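Local coordinates for phosphotriesterase, putative (Deinococcus radiodurans, PDB 4J35), which probably hydrolyses lactones at a two-metal centre and has been engineered here towards organophosphate hydrolysis, at residues A[17-22]-A[62-67]; A[226-231]-A[262-267]; A[51-56]-A[84-89]. The protein carries 7 engineered substitutions. All coordinates share one frame; numbering follows the deposited sequence.

Contact 1 of 3, residues A[17-22]-A[62-67]; sequences ATLPHE and QTVVDA. With CO (cobalt (II) ion), chain C.
Segments 17-22 and 62-67 run parallel, strand axes 12° apart and 4.7 Å at closest approach, and pair T18 with T63, L19 with V64 and, after a beta bulge that shifts the register by one, E22 with D66. The bond from V65 N to L19 O measures 2.8 Å and is nearly straight (167° at the hydrogen). Beyond the bulge V65 O accepts from E22 N, and E22 O from A67 N, while P20 O, at the bulge, is buried with no polar partner in the model; the V65 side chain packs on it, CB 3.3 Å from P20 O.

T18 and T63 lie side by side on one face of the sheet, OG1 of T18 3.6 Å from CB of T63; the two hydroxyls bond to G16 O and L15 O respectively. On the other face, the side chains of E22 and V64 cross at about a right angle, E22 CB 3.7 Å from V64 CG1. The E22 chain then bends at chi2, and its carboxylate is held by S262 and S265. At the C-terminal ends, CB of A67 sits over the centre of one face of the H21 ring, 3.5 Å from the centroid and almost on the ring normal, a CH-pi contact. With CG anti to its backbone N (chi1 -170°), H21 brings NE2 to 2.1 Å from the cobalt ion, which H23, D264 and the carboxylated lysine at position 143 also bind. Two neighbouring parallel strands joined through helix 42-58 as a beta-alpha-beta unit, the first carrying metal ligands at its C-terminal end and the second covering a ligand ring, fit the TIM-barrel metallo-dependent hydrolases.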
# COMPACT_ATOMS: atom_id res chain seq x y z
N ALA A 17 -0.27 7.55 14.36
CA ALA A 17 -0.83 6.27 13.99
C ALA A 17 -1.09 6.32 12.47
O ALA A 17 -1.70 7.26 11.97
CB ALA A 17 -2.12 6.04 14.76
N THR A 18 -0.65 5.28 11.77
CA THR A 18 -0.64 5.26 10.30
C THR A 18 -1.29 4.00 9.75
O THR A 18 -1.13 2.88 10.30
CB THR A 18 0.84 5.37 9.77
OG1 THR A 18 1.40 6.60 10.22
CG2 THR A 18 0.91 5.32 8.26
N LEU A 19 -2.07 4.18 8.68
CA LEU A 19 -2.51 3.07 7.85
C LEU A 19 -1.60 3.11 6.65
O LEU A 19 -1.65 4.04 5.83
CB LEU A 19 -3.96 3.26 7.37
CG LEU A 19 -4.99 3.14 8.47
CD1 LEU A 19 -6.37 3.45 7.83
CD2 LEU A 19 -5.04 1.75 9.12
N PRO A 20 -0.76 2.09 6.52
CA PRO A 20 0.30 2.12 5.50
C PRO A 20 -0.05 1.59 4.08
O PRO A 20 0.81 1.55 3.21
CB PRO A 20 1.40 1.27 6.16
CG PRO A 20 0.64 0.19 6.83
CD PRO A 20 -0.65 0.91 7.40
N HIS A 21 -1.31 1.21 3.83
CA HIS A 21 -1.69 0.76 2.50
C HIS A 21 -3.20 0.89 2.34
O HIS A 21 -3.93 0.01 2.76
CB HIS A 21 -1.34 -0.70 2.23
CG HIS A 21 -1.50 -1.11 0.80
ND1 HIS A 21 -0.49 -1.71 0.07
CD2 HIS A 21 -2.56 -1.04 -0.04
CE1 HIS A 21 -0.92 -1.97 -1.15
NE2 HIS A 21 -2.20 -1.62 -1.22
N GLU A 22 -3.59 1.95 1.65
CA GLU A 22 -5.01 2.25 1.38
C GLU A 22 -5.11 2.94 0.02
O GLU A 22 -4.11 3.36 -0.54
CB GLU A 22 -5.55 3.18 2.48
CG GLU A 22 -5.36 2.76 3.94
CD GLU A 22 -6.16 1.54 4.35
OE1 GLU A 22 -7.23 1.30 3.70
OE2 GLU A 22 -5.72 0.84 5.32
N GLN A 62 -3.51 9.66 12.00
CA GLN A 62 -3.06 10.95 11.46
C GLN A 62 -2.44 10.89 10.07
O GLN A 62 -2.23 11.94 9.45
CB GLN A 62 -2.06 11.59 12.40
CG GLN A 62 -2.70 11.97 13.74
CD GLN A 62 -1.67 12.42 14.72
OE1 GLN A 62 -1.34 11.69 15.65
NE2 GLN A 62 -1.14 13.63 14.51
N THR A 63 -2.12 9.68 9.61
CA THR A 63 -1.51 9.51 8.29
C THR A 63 -1.99 8.26 7.60
O THR A 63 -2.22 7.23 8.24
CB THR A 63 0.02 9.37 8.44
OG1 THR A 63 0.52 10.45 9.23
CG2 THR A 63 0.74 9.32 7.08
N VAL A 64 -2.17 8.36 6.29
CA VAL A 64 -2.47 7.22 5.43
C VAL A 64 -1.43 7.20 4.30
O VAL A 64 -1.07 8.25 3.77
CB VAL A 64 -3.87 7.33 4.80
CG1 VAL A 64 -4.05 6.33 3.68
CG2 VAL A 64 -4.94 7.12 5.84
N VAL A 65 -0.95 6.01 3.95
CA VAL A 65 -0.10 5.83 2.78
C VAL A 65 -0.99 5.36 1.64
O VAL A 65 -1.55 4.27 1.66
CB VAL A 65 1.01 4.81 3.05
CG1 VAL A 65 1.84 4.54 1.82
CG2 VAL A 65 1.91 5.33 4.18
N ASP A 66 -1.16 6.22 0.67
CA ASP A 66 -1.93 5.85 -0.51
C ASP A 66 -1.04 5.08 -1.47
O ASP A 66 -0.06 5.63 -1.99
CB ASP A 66 -2.48 7.08 -1.18
CG ASP A 66 -3.39 6.73 -2.33
OD1 ASP A 66 -2.92 6.31 -3.40
OD2 ASP A 66 -4.61 6.88 -2.19
N ALA A 67 -1.42 3.83 -1.75
CA ALA A 67 -0.54 2.90 -2.50
C ALA A 67 -0.91 2.81 -3.98
O ALA A 67 -0.46 1.93 -4.70
CB ALA A 67 -0.63 1.54 -1.87
CO CO C . -3.58 -1.76 -2.85
O HOH W 1 -1.69 9.27 16.28

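Contact 2 of 3, residues A[226-231]-A[262-267]; sequences FDRIGL and SHDSIW. With CO (cobalt (II) ion), chain C.
The loops at the C-terminal ends of barrel strands 223-226 and 259-261 meet here beside the metal site, where D264 touches R228. D264 OD1 binds the cobalt ion at 2.2 Å, and OD2 forms a salt bridge with R228 NE at 2.9 Å. That bond is weak as a hydrogen bond, bent to 128° at the hydrogen, with guanidinium and carboxylate planes turned 53° against each other. The two side chains run alongside, pointing the same way; D264 CG is anti to its backbone N (chi1 -162°), which sends the carboxylate along the arginine chain. D264 thus divides its oxygens between metal and arginine, as a first-shell ligand with R228 in the second shell.

Both loops belong to the TIM-barrel scaffold of the phosphotriesterase family, and two backbone bonds tie them together. S262 N donates to F226 O, and I229 N reaches a lone pair of S262 O at 3.1 Å. I229 also lays its side chain against that oxygen, CB 3.4 Å away. D227 and S262 pack CB to CB at 3.6 Å, while their polar ends turn to H204 and E22. CD2 of H263 meets buried I229 O near the ring plane, 3.6 Å away, and H263 NE2 is bonded to the backbone N of I292.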
# COMPACT_ATOMS: atom_id res chain seq x y z
N PHE A 226 0.05 -7.03 6.93
CA PHE A 226 -1.23 -7.68 6.84
C PHE A 226 -2.13 -6.51 6.47
O PHE A 226 -2.64 -5.81 7.35
CB PHE A 226 -1.59 -8.26 8.22
CG PHE A 226 -0.81 -9.52 8.58
CD1 PHE A 226 0.56 -9.50 8.71
CD2 PHE A 226 -1.48 -10.71 8.80
CE1 PHE A 226 1.23 -10.65 9.04
CE2 PHE A 226 -0.83 -11.84 9.12
CZ PHE A 226 0.55 -11.83 9.23
N ASP A 227 -2.25 -6.24 5.16
CA ASP A 227 -2.82 -4.98 4.76
C ASP A 227 -4.12 -5.07 3.95
O ASP A 227 -4.51 -4.09 3.33
CB ASP A 227 -1.80 -4.14 4.03
CG ASP A 227 -1.17 -4.87 2.85
OD1 ASP A 227 -1.73 -5.89 2.42
OD2 ASP A 227 -0.10 -4.45 2.38
N ARG A 228 -4.77 -6.23 3.96
CA ARG A 228 -6.12 -6.34 3.37
C ARG A 228 -7.13 -6.81 4.44
O ARG A 228 -8.07 -7.56 4.15
CB ARG A 228 -6.10 -7.28 2.17
CG ARG A 228 -4.87 -7.07 1.28
CD ARG A 228 -4.92 -7.85 0.01
NE ARG A 228 -5.72 -7.19 -1.00
CZ ARG A 228 -5.95 -7.68 -2.21
NH1 ARG A 228 -5.40 -8.83 -2.58
NH2 ARG A 228 -6.73 -7.01 -3.06
N ILE A 229 -6.90 -6.35 5.66
CA ILE A 229 -7.72 -6.77 6.80
C ILE A 229 -9.14 -6.26 6.54
O ILE A 229 -9.33 -5.09 6.24
CB ILE A 229 -7.20 -6.23 8.14
CG1 ILE A 229 -5.77 -6.79 8.41
CG2 ILE A 229 -8.11 -6.64 9.29
CD1 ILE A 229 -5.11 -6.23 9.65
N GLY A 230 -10.09 -7.17 6.62
CA GLY A 230 -11.50 -6.85 6.33
C GLY A 230 -11.98 -7.48 5.03
O GLY A 230 -13.19 -7.63 4.84
N LEU A 231 -11.06 -7.84 4.13
CA LEU A 231 -11.44 -8.46 2.86
C LEU A 231 -11.39 -9.98 3.02
O LEU A 231 -10.32 -10.58 2.99
CB LEU A 231 -10.50 -8.00 1.74
CG LEU A 231 -10.80 -8.44 0.30
CD1 LEU A 231 -12.21 -8.00 -0.09
CD2 LEU A 231 -9.74 -7.84 -0.65
N SER A 262 -3.12 -2.88 7.72
CA SER A 262 -3.94 -1.98 6.90
C SER A 262 -5.10 -2.71 6.26
O SER A 262 -5.26 -3.91 6.49
CB SER A 262 -3.12 -1.29 5.83
OG SER A 262 -3.32 0.09 5.90
N HIS A 263 -5.92 -1.98 5.49
CA HIS A 263 -7.10 -2.56 4.86
C HIS A 263 -7.05 -2.73 3.34
O HIS A 263 -7.86 -3.52 2.79
CB HIS A 263 -8.35 -1.69 5.16
CG HIS A 263 -8.47 -1.25 6.58
ND1 HIS A 263 -7.86 -0.11 7.06
CD2 HIS A 263 -9.16 -1.77 7.61
CE1 HIS A 263 -8.20 0.06 8.33
NE2 HIS A 263 -8.98 -0.94 8.69
N ASP A 264 -6.22 -1.95 2.65
CA ASP A 264 -6.25 -1.93 1.18
C ASP A 264 -7.65 -1.51 0.70
O ASP A 264 -8.13 -1.95 -0.34
CB ASP A 264 -5.90 -3.29 0.63
CG ASP A 264 -5.49 -3.25 -0.84
OD1 ASP A 264 -5.20 -2.18 -1.40
OD2 ASP A 264 -5.50 -4.33 -1.44
N SER A 265 -8.26 -0.62 1.46
CA SER A 265 -9.65 -0.20 1.18
C SER A 265 -9.67 0.79 0.02
O SER A 265 -8.66 1.41 -0.30
CB SER A 265 -10.26 0.39 2.45
OG SER A 265 -9.71 1.65 2.80
N ILE A 266 -10.82 0.93 -0.64
CA ILE A 266 -10.93 1.90 -1.71
C ILE A 266 -12.02 2.87 -1.26
O ILE A 266 -13.16 2.45 -1.08
CB ILE A 266 -11.34 1.22 -3.03
CG1 ILE A 266 -10.17 0.39 -3.60
CG2 ILE A 266 -11.84 2.24 -4.04
CD1 ILE A 266 -10.67 -0.55 -4.72
N TRP A 267 -11.70 4.14 -1.05
CA TRP A 267 -12.72 5.04 -0.49
C TRP A 267 -13.66 5.56 -1.53
O TRP A 267 -14.79 5.95 -1.22
CB TRP A 267 -12.12 6.23 0.23
CG TRP A 267 -11.06 5.86 1.22
CD1 TRP A 267 -10.63 4.60 1.58
CD2 TRP A 267 -10.28 6.78 1.97
NE1 TRP A 267 -9.61 4.70 2.52
CE2 TRP A 267 -9.38 6.03 2.76
CE3 TRP A 267 -10.26 8.18 2.05
CZ2 TRP A 267 -8.47 6.64 3.63
CZ3 TRP A 267 -9.35 8.78 2.91
CH2 TRP A 267 -8.46 8.01 3.68
CO CO C . -3.58 -1.76 -2.85

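Contact 3 of 3, residues A[51-56]-A[84-89]; sequences ETARAL and EATGLQ
From CB outward, T86 presses on A53 with both branches of its side chain. CB itself lies 4.0 Å from A53 CB. OG1 comes to 3.7 Å of the same methyl, and CG2 to 3.8 Å, so the alanine packs against the fork of the threonine. CG2 also reaches R54, where it rests over the centre of one face of the guanidinium, 4.0 Å above the plane. The torsion explains this division: OG1 stands between the backbone N and the carbonyl carbon (chi1 63°), a crowded position that turns the hydroxyl back toward the main chain and leaves CG2 to lean on the arginine.

T86 is the last residue of helix 76-86, and its hydroxyl belongs to an ST turn, since OG1 accepts from L88 N at 3.1 Å with 165° at the hydrogen; OG1 is also bonded to V82 O. Between T86 and L88, G87 takes a positive phi (89°), carrying the chain out of the helix toward strand 89-91. This is one of the outer helix pairs of the TIM barrel: helix 42-58 supplies A53 and R54, while the end of helix 76-86 supplies A85 and T86. An alanine in place of T86 would probably leave L88 N without its side-chain acceptor and open a gap over the R54 guanidinium.

R54 starts away from the neighbouring helix, but its chain, extended from CG to NE, brings the tip back across. NH2 makes a weak, bent hydrogen bond to A85 O, at 3.1 Å and oblique to the guanidinium plane. Deeper in, L88 takes up the barrel-facing side of A53, with CD2 3.8 Å from A53 CB.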
# COMPACT_ATOMS: atom_id res chain seq x y z
N GLU A 51 -15.10 12.98 4.36
CA GLU A 51 -15.91 12.35 5.41
C GLU A 51 -15.08 11.18 6.03
O GLU A 51 -14.97 11.05 7.26
CB GLU A 51 -17.23 11.89 4.78
CG GLU A 51 -18.33 11.39 5.71
CD GLU A 51 -19.08 12.51 6.45
OE1 GLU A 51 -18.70 13.70 6.29
OE2 GLU A 51 -20.05 12.20 7.20
N THR A 52 -14.49 10.36 5.17
CA THR A 52 -13.74 9.18 5.63
C THR A 52 -12.48 9.63 6.38
O THR A 52 -12.14 9.09 7.44
CB THR A 52 -13.37 8.26 4.46
OG1 THR A 52 -14.56 7.65 3.96
CG2 THR A 52 -12.38 7.15 4.90
N ALA A 53 -11.81 10.64 5.84
CA ALA A 53 -10.64 11.18 6.51
C ALA A 53 -11.01 11.67 7.91
O ALA A 53 -10.26 11.53 8.87
CB ALA A 53 -10.02 12.31 5.72
N ARG A 54 -12.16 12.32 8.03
CA ARG A 54 -12.55 12.79 9.35
C ARG A 54 -12.79 11.66 10.31
O ARG A 54 -12.47 11.78 11.49
CB ARG A 54 -13.80 13.66 9.25
CG ARG A 54 -13.50 14.97 8.66
CD ARG A 54 -14.73 15.88 8.50
NE ARG A 54 -14.38 17.02 7.66
CZ ARG A 54 -13.40 17.88 7.94
NH1 ARG A 54 -12.69 17.75 9.04
NH2 ARG A 54 -13.13 18.88 7.11
N ALA A 55 -13.40 10.58 9.84
CA ALA A 55 -13.63 9.43 10.69
C ALA A 55 -12.31 8.81 11.17
O ALA A 55 -12.21 8.29 12.28
CB ALA A 55 -14.45 8.41 9.95
N LEU A 56 -11.29 8.87 10.33
CA LEU A 56 -10.00 8.32 10.71
C LEU A 56 -9.34 9.20 11.74
O LEU A 56 -8.84 8.72 12.76
CB LEU A 56 -9.09 8.17 9.46
CG LEU A 56 -9.49 7.03 8.53
CD1 LEU A 56 -8.71 7.07 7.17
CD2 LEU A 56 -9.25 5.70 9.23
N GLU A 84 -5.62 18.79 2.67
CA GLU A 84 -5.75 20.19 3.06
C GLU A 84 -7.14 20.50 3.63
O GLU A 84 -7.30 21.43 4.43
CB GLU A 84 -5.48 21.11 1.86
CG GLU A 84 -4.02 21.13 1.39
CD GLU A 84 -3.78 22.03 0.17
OE1 GLU A 84 -4.77 22.50 -0.43
OE2 GLU A 84 -2.61 22.27 -0.18
N ALA A 85 -8.14 19.73 3.25
CA ALA A 85 -9.49 19.95 3.78
C ALA A 85 -9.66 19.38 5.20
O ALA A 85 -10.46 19.89 5.97
CB ALA A 85 -10.52 19.37 2.83
N THR A 86 -8.90 18.35 5.56
CA THR A 86 -9.15 17.62 6.80
C THR A 86 -8.02 17.62 7.80
O THR A 86 -8.24 17.39 8.99
CB THR A 86 -9.46 16.16 6.50
OG1 THR A 86 -8.31 15.56 5.90
CG2 THR A 86 -10.64 16.06 5.55
N GLY A 87 -6.80 17.84 7.32
CA GLY A 87 -5.62 17.72 8.15
C GLY A 87 -5.05 16.32 8.18
O GLY A 87 -4.03 16.10 8.81
N LEU A 88 -5.70 15.37 7.52
CA LEU A 88 -5.14 14.03 7.40
C LEU A 88 -3.91 14.07 6.49
O LEU A 88 -3.96 14.62 5.39
CB LEU A 88 -6.17 13.06 6.81
CG LEU A 88 -5.70 11.60 6.71
CD1 LEU A 88 -5.73 10.97 8.09
CD2 LEU A 88 -6.50 10.82 5.76
N GLN A 89 -2.80 13.51 6.96
CA GLN A 89 -1.57 13.45 6.19
C GLN A 89 -1.64 12.26 5.23
O GLN A 89 -2.03 11.16 5.63
CB GLN A 89 -0.36 13.35 7.12
CG GLN A 89 -0.14 14.68 7.86
CD GLN A 89 0.80 14.62 9.07
OE1 GLN A 89 0.99 13.58 9.70
NE2 GLN A 89 1.38 15.76 9.39

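Contacts 1 and 2 lie about 11 Å apart between centres and share the cobalt ion; E22 bridges them, and strands 17-26 and 266-269 are neighbours in one parallel sheet. Contact 3, its centre about 12 Å from that of contact 1 and about 18 Å from that of contact 2, sits on the helical layer outside. Along the chain 17-22, 51-56, 62-67 and 84-89 come in that order, contact 1 taking the strands and contact 3 the helices that follow them; contact 2 comes later. Q89 pairs with Q62 and V64, and W267 packs on T52, L56 and L88, connecting the outer helices to the strands that carry the metal site.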